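Local coordinates for SIS domain protein (Listeria monocytogenes str. 4b F2365, PDB 3FXA), which is a putative sugar-phosphate isomerase whose SIS domain probably binds phosphorylated sugars, at residues 123-128 / 141-146; 31-36 / 137-142. All coordinates share one frame; numbering follows the deposited sequence.

Contact 1 (123-128 / 141-146)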
loop_
_atom_site.group_PDB
_atom_site.type_symbol
_atom_site.label_atom_id
_atom_site.label_comp_id
_atom_site.label_asym_id
_atom_site.label_seq_id
_atom_site.Cartn_x
_atom_site.Cartn_y
_atom_site.Cartn_z
ATOM N N ILE A 123 -14.326 -4.174 16.884
ATOM C CA ILE A 123 -13.343 -4.520 17.931
ATOM C C ILE A 123 -12.511 -3.250 18.071
ATOM O O ILE A 123 -11.965 -2.781 17.083
ATOM C CB ILE A 123 -12.456 -5.725 17.561
ATOM C CG1 ILE A 123 -13.303 -6.991 17.406
ATOM C CG2 ILE A 123 -11.382 -5.969 18.645
ATOM C CD1 ILE A 123 -12.547 -8.261 17.133
ATOM N N GLY A 124 -12.481 -2.651 19.265
ATOM C CA GLY A 124 -11.719 -1.428 19.497
ATOM C C GLY A 124 -10.453 -1.743 20.271
ATOM O O GLY A 124 -10.540 -2.135 21.443
ATOM N N VAL A 125 -9.301 -1.550 19.633
ATOM C CA VAL A 125 -7.988 -1.868 20.220
ATOM C C VAL A 125 -7.340 -0.569 20.705
ATOM O O VAL A 125 -6.786 0.198 19.916
ATOM C CB VAL A 125 -7.085 -2.608 19.219
ATOM C CG1 VAL A 125 -5.759 -2.948 19.874
ATOM C CG2 VAL A 125 -7.783 -3.860 18.676
ATOM N N THR A 126 -7.381 -0.348 22.017
ATOM C CA THR A 126 -6.927 0.902 22.604
ATOM C C THR A 126 -6.524 0.741 24.072
ATOM O O THR A 126 -6.904 -0.246 24.707
ATOM C CB THR A 126 -8.050 1.988 22.457
ATOM O OG1 THR A 126 -7.601 3.237 22.999
ATOM C CG2 THR A 126 -9.378 1.583 23.108
ATOM N N GLU A 127 -5.751 1.694 24.585
ATOM C CA GLU A 127 -5.376 1.687 26.020
ATOM C C GLU A 127 -6.459 2.322 26.889
ATOM O O GLU A 127 -6.565 2.001 28.081
ATOM C CB GLU A 127 -4.028 2.418 26.274
ATOM C CG GLU A 127 -4.067 3.963 26.328
ATOM C CD GLU A 127 -2.698 4.636 26.385
ATOM O OE1 GLU A 127 -1.643 3.964 26.519
ATOM O OE2 GLU A 127 -2.685 5.874 26.324
ATOM N N ASN A 128 -7.258 3.198 26.274
ATOM C CA ASN A 128 -8.191 4.088 26.966
ATOM C C ASN A 128 -9.637 3.573 27.059
ATOM O O ASN A 128 -10.378 3.647 26.059
ATOM C CB ASN A 128 -8.098 5.471 26.274
ATOM C CG ASN A 128 -8.872 6.569 26.979
ATOM O OD1 ASN A 128 -9.346 6.415 28.107
ATOM N ND2 ASN A 128 -8.998 7.714 26.297
ATOM N N PHE A 141 -11.047 -4.214 23.349
ATOM C CA PHE A 141 -9.859 -5.058 23.437
ATOM C C PHE A 141 -8.747 -4.190 24.037
ATOM O O PHE A 141 -7.979 -3.552 23.297
ATOM C CB PHE A 141 -9.514 -5.612 22.054
ATOM C CG PHE A 141 -8.468 -6.723 22.059
ATOM C CD1 PHE A 141 -7.099 -6.451 22.279
ATOM C CD2 PHE A 141 -8.833 -8.033 21.754
ATOM C CE1 PHE A 141 -6.129 -7.476 22.253
ATOM C CE2 PHE A 141 -7.872 -9.080 21.723
ATOM C CZ PHE A 141 -6.516 -8.807 21.964
ATOM N N PRO A 142 -8.659 -4.148 25.381
ATOM C CA PRO A 142 -7.620 -3.335 26.018
ATOM C C PRO A 142 -6.202 -3.859 25.794
ATOM O O PRO A 142 -5.970 -5.060 25.823
ATOM C CB PRO A 142 -7.967 -3.405 27.513
ATOM C CG PRO A 142 -8.819 -4.629 27.635
ATOM C CD PRO A 142 -9.584 -4.721 26.385
ATOM N N VAL A 143 -5.279 -2.944 25.546
ATOM C CA VAL A 143 -3.843 -3.240 25.400
ATOM C C VAL A 143 -3.129 -1.944 25.780
ATOM O O VAL A 143 -3.558 -0.862 25.354
ATOM C CB VAL A 143 -3.455 -3.685 23.967
ATOM C CG1 VAL A 143 -4.079 -2.775 22.918
ATOM C CG2 VAL A 143 -1.869 -3.804 23.787
ATOM N N SER A 144 -2.086 -2.033 26.603
ATOM C CA SER A 144 -1.360 -0.847 27.036
ATOM C C SER A 144 0.042 -1.229 27.460
ATOM O O SER A 144 0.330 -2.419 27.627
ATOM C CB SER A 144 -2.111 -0.121 28.177
ATOM O OG SER A 144 -2.084 -0.865 29.395
ATOM N N VAL A 145 0.889 -0.211 27.569
ATOM C CA VAL A 145 2.285 -0.328 28.012
ATOM C C VAL A 145 2.550 0.772 29.041
ATOM O O VAL A 145 2.014 1.887 28.923
ATOM C CB VAL A 145 3.258 -0.252 26.824
ATOM C CG1 VAL A 145 2.960 -1.394 25.836
ATOM C CG2 VAL A 145 3.169 1.089 26.099
ATOM N N SER A 146 3.340 0.433 30.057
ATOM C CA SER A 146 3.679 1.343 31.159
ATOM C C SER A 146 4.979 2.132 30.960
ATOM O O SER A 146 5.199 3.125 31.660
ATOM C CB SER A 146 3.797 0.535 32.453
ATOM O OG SER A 146 4.789 -0.473 32.338
HETATM O O HOH W 1 0.092 1.991 25.919
#
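Two backbone hydrogen bonds tie 123-128 to 141-146. The firmer runs from Phe141 N to Gly124 O, 2.9 Å long and nearly straight at the hydrogen (166°). The second, from Val143 N to Thr126 O, is longer at 3.3 Å, and its donor stands well above the carbonyl plane, 48° out of it. Pro142 lies between the two donors and has no N-H to give; its CA instead presents its hydrogen to Thr126 O at 3.4 Å. Farther on, a water bridges Glu127 OE1, to which it donates, and Val145 N, from which it accepts. The same carboxylate oxygen forms a salt bridge with Lys101, which would be expected to keep Glu127 ionised. Thr126 OG1 accepts from Asn128 N, an ST turn, and is also bonded to Lys101 O.

Strands 121-126 and 139-142, parallel neighbours, flank helix 132-136 in a beta-alpha-beta unit of the SIS domain, with 139-142 outermost in the sheet within this chain. On the sheet face carrying Val125 and Phe141, the two side chains run alongside each other, with Val125 CG2 4.2 Å from Phe141 CB. Phe141 has CG anti to its backbone N (chi1 -168°), and the ring travels on to stack with Phe167 of helix 157-177. Ile123 CG2 reaches Phe141 CB at 3.9 Å. The tightest apolar meeting is methyl to methyl, Val125 CG1 against Val143 CG1 at 3.5 Å; the Val143 branch sits in the crowded position between N and C. Beyond the valines, Glu127 CB and Ser144 CB touch at 3.7 Å.

Contact 2 (31-36 / 137-142); sequences EEALVK and ADIFFP
Glu32 O is gripped by one helical hydrogen bond, from Lys36 N at 2.9 Å; Glu31 O likewise accepts from Val35 N, and Ala33 O is held by the hydroxyl of Thr37. The meeting of helix 31-36 with strand 139-142 is made by apolar packing. This is the layered alpha/beta packing of the SIS fold: a helix laid on a parallel sheet, here with the short axes 7.9 Å apart and inclined at 118°.

The approach is made close by Ala33, whose single methyl points at the strand. Ala33 CB rests 3.4 Å from Phe140 O and 4.0 Å from Ile139 CG2, with Phe141 CD2 and Pro142 CD slightly farther off. Ile139 turns both its branches to use. CG2 lies anti to the backbone N and meets Ala33, while the extended CG1 arm (chi2 166°) carries Ile139 CD1 to within 4.2 Å of Lys36 CB, and so against the aliphatic root of a side chain whose outer part is exposed. Leu34 starts away from the strand, but its CD2 bends back and reaches Phe141 CZ at 3.7 Å, the two side chains crossing at about a right angle. Leu34 also packs on Trp15 of the second subunit. Phe140 points away from the helix, and Pro142 CD lies over the centre of its ring, 3.9 Å above the plane.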
loop_
_atom_site.group_PDB
_atom_site.type_symbol
_atom_site.label_atom_id
_atom_site.label_comp_id
_atom_site.label_asym_id
_atom_site.label_seq_id
_atom_site.Cartn_x
_atom_site.Cartn_y
_atom_site.Cartn_z
ATOM N N GLU A 31 -9.070 -11.019 29.683
ATOM C CA GLU A 31 -9.325 -12.428 29.353
ATOM C C GLU A 31 -10.635 -12.648 28.574
ATOM O O GLU A 31 -10.649 -13.396 27.598
ATOM C CB GLU A 31 -9.289 -13.311 30.607
ATOM C CG GLU A 31 -7.885 -13.416 31.139
ATOM C CD GLU A 31 -7.739 -14.360 32.322
ATOM O OE1 GLU A 31 -8.767 -14.788 32.884
ATOM O OE2 GLU A 31 -6.567 -14.659 32.679
ATOM N N GLU A 32 -11.706 -11.983 29.010
ATOM C CA GLU A 32 -12.998 -12.052 28.318
ATOM C C GLU A 32 -12.823 -11.612 26.857
ATOM O O GLU A 32 -13.225 -12.333 25.926
ATOM C CB GLU A 32 -14.083 -11.241 29.060
ATOM C CG GLU A 32 -14.631 -11.986 30.290
ATOM C CD GLU A 32 -15.758 -11.236 30.990
ATOM O OE1 GLU A 32 -15.595 -10.026 31.266
ATOM O OE2 GLU A 32 -16.798 -11.866 31.284
ATOM N N ALA A 33 -12.175 -10.469 26.639
ATOM C CA ALA A 33 -11.960 -9.970 25.252
ATOM C C ALA A 33 -11.111 -10.901 24.394
ATOM O O ALA A 33 -11.397 -11.102 23.233
ATOM C CB ALA A 33 -11.374 -8.566 25.255
ATOM N N LEU A 34 -10.052 -11.474 24.975
ATOM C CA LEU A 34 -9.178 -12.424 24.266
ATOM C C LEU A 34 -9.965 -13.631 23.742
ATOM O O LEU A 34 -9.889 -14.002 22.553
ATOM C CB LEU A 34 -8.034 -12.879 25.194
ATOM C CG LEU A 34 -6.986 -11.803 25.514
ATOM C CD1 LEU A 34 -6.168 -12.099 26.783
ATOM C CD2 LEU A 34 -6.024 -11.605 24.335
ATOM N N VAL A 35 -10.767 -14.218 24.620
ATOM C CA VAL A 35 -11.567 -15.388 24.254
ATOM C C VAL A 35 -12.661 -15.042 23.236
ATOM O O VAL A 35 -12.806 -15.743 22.217
ATOM C CB VAL A 35 -12.155 -16.064 25.506
ATOM C CG1 VAL A 35 -13.163 -17.152 25.098
ATOM C CG2 VAL A 35 -10.990 -16.620 26.369
ATOM N N LYS A 36 -13.378 -13.941 23.493
ATOM C CA LYS A 36 -14.456 -13.484 22.602
ATOM C C LYS A 36 -13.906 -13.175 21.214
ATOM O O LYS A 36 -14.518 -13.548 20.201
ATOM C CB LYS A 36 -15.221 -12.275 23.153
ATOM C CG LYS A 36 -16.229 -12.552 24.259
ATOM C CD LYS A 36 -17.239 -11.383 24.311
ATOM C CE LYS A 36 -18.273 -11.524 25.416
ATOM N NZ LYS A 36 -19.337 -10.478 25.292
ATOM N N ALA A 137 -17.228 0.081 20.737
ATOM C CA ALA A 137 -16.909 -1.263 20.282
ATOM C C ALA A 137 -17.869 -2.313 20.795
ATOM O O ALA A 137 -18.385 -2.195 21.900
ATOM C CB ALA A 137 -15.483 -1.645 20.697
ATOM N N ASP A 138 -18.073 -3.350 19.989
ATOM C CA ASP A 138 -18.803 -4.554 20.420
ATOM C C ASP A 138 -17.872 -5.390 21.310
ATOM O O ASP A 138 -18.339 -6.070 22.224
ATOM C CB ASP A 138 -19.274 -5.350 19.219
ATOM C CG ASP A 138 -20.246 -4.572 18.375
ATOM O OD1 ASP A 138 -21.252 -4.070 18.942
ATOM O OD2 ASP A 138 -20.007 -4.428 17.165
ATOM N N ILE A 139 -16.580 -5.368 20.986
ATOM C CA ILE A 139 -15.535 -5.961 21.833
ATOM C C ILE A 139 -14.481 -4.875 22.065
ATOM O O ILE A 139 -13.761 -4.495 21.123
ATOM C CB ILE A 139 -14.863 -7.204 21.210
ATOM C CG1 ILE A 139 -15.873 -8.314 20.940
ATOM C CG2 ILE A 139 -13.784 -7.758 22.135
ATOM C CD1 ILE A 139 -15.330 -9.409 20.038
ATOM N N PHE A 140 -14.416 -4.344 23.285
ATOM C CA PHE A 140 -13.332 -3.448 23.712
ATOM C C PHE A 140 -12.171 -4.416 24.045
ATOM O O PHE A 140 -12.333 -5.338 24.874
ATOM C CB PHE A 140 -13.742 -2.596 24.929
ATOM C CG PHE A 140 -12.595 -1.948 25.665
ATOM C CD1 PHE A 140 -11.570 -1.284 25.002
ATOM C CD2 PHE A 140 -12.568 -1.980 27.072
ATOM C CE1 PHE A 140 -10.524 -0.673 25.709
ATOM C CE2 PHE A 140 -11.542 -1.361 27.785
ATOM C CZ PHE A 140 -10.515 -0.721 27.108
ATOM N N PHE A 141 -11.047 -4.214 23.349
ATOM C CA PHE A 141 -9.859 -5.058 23.437
ATOM C C PHE A 141 -8.747 -4.190 24.037
ATOM O O PHE A 141 -7.979 -3.552 23.297
ATOM C CB PHE A 141 -9.514 -5.612 22.054
ATOM C CG PHE A 141 -8.468 -6.723 22.059
ATOM C CD1 PHE A 141 -7.099 -6.451 22.279
ATOM C CD2 PHE A 141 -8.833 -8.033 21.754
ATOM C CE1 PHE A 141 -6.129 -7.476 22.253
ATOM C CE2 PHE A 141 -7.872 -9.080 21.723
ATOM C CZ PHE A 141 -6.516 -8.807 21.964
ATOM N N PRO A 142 -8.659 -4.148 25.381
ATOM C CA PRO A 142 -7.620 -3.335 26.018
ATOM C C PRO A 142 -6.202 -3.859 25.794
ATOM O O PRO A 142 -5.970 -5.060 25.823
ATOM C CB PRO A 142 -7.967 -3.405 27.513
ATOM C CG PRO A 142 -8.819 -4.629 27.635
ATOM C CD PRO A 142 -9.584 -4.721 26.385
#

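Both contacts use strand 139-142 and share Phe141 and Pro142; their centres lie about 10 Å apart. Along the chain, helix segment 31-36 comes first, then strand segment 123-128, then the overlapping 137-142 and 141-146. Contact 1 joins two neighbours within the parallel sheet, whereas contact 2 lays helix 31-43 over strand 139-142, the outermost strand on that side within the chain. They touch directly through a probable hydrogen bond from Gly124 N to Ile139 O (2.9 Å) and through Thr126 CG2 packed on Phe140 CE1. Strand 139-142 is thus hydrogen-bonded to its sheet neighbour and packed against a helix that faces a second subunit.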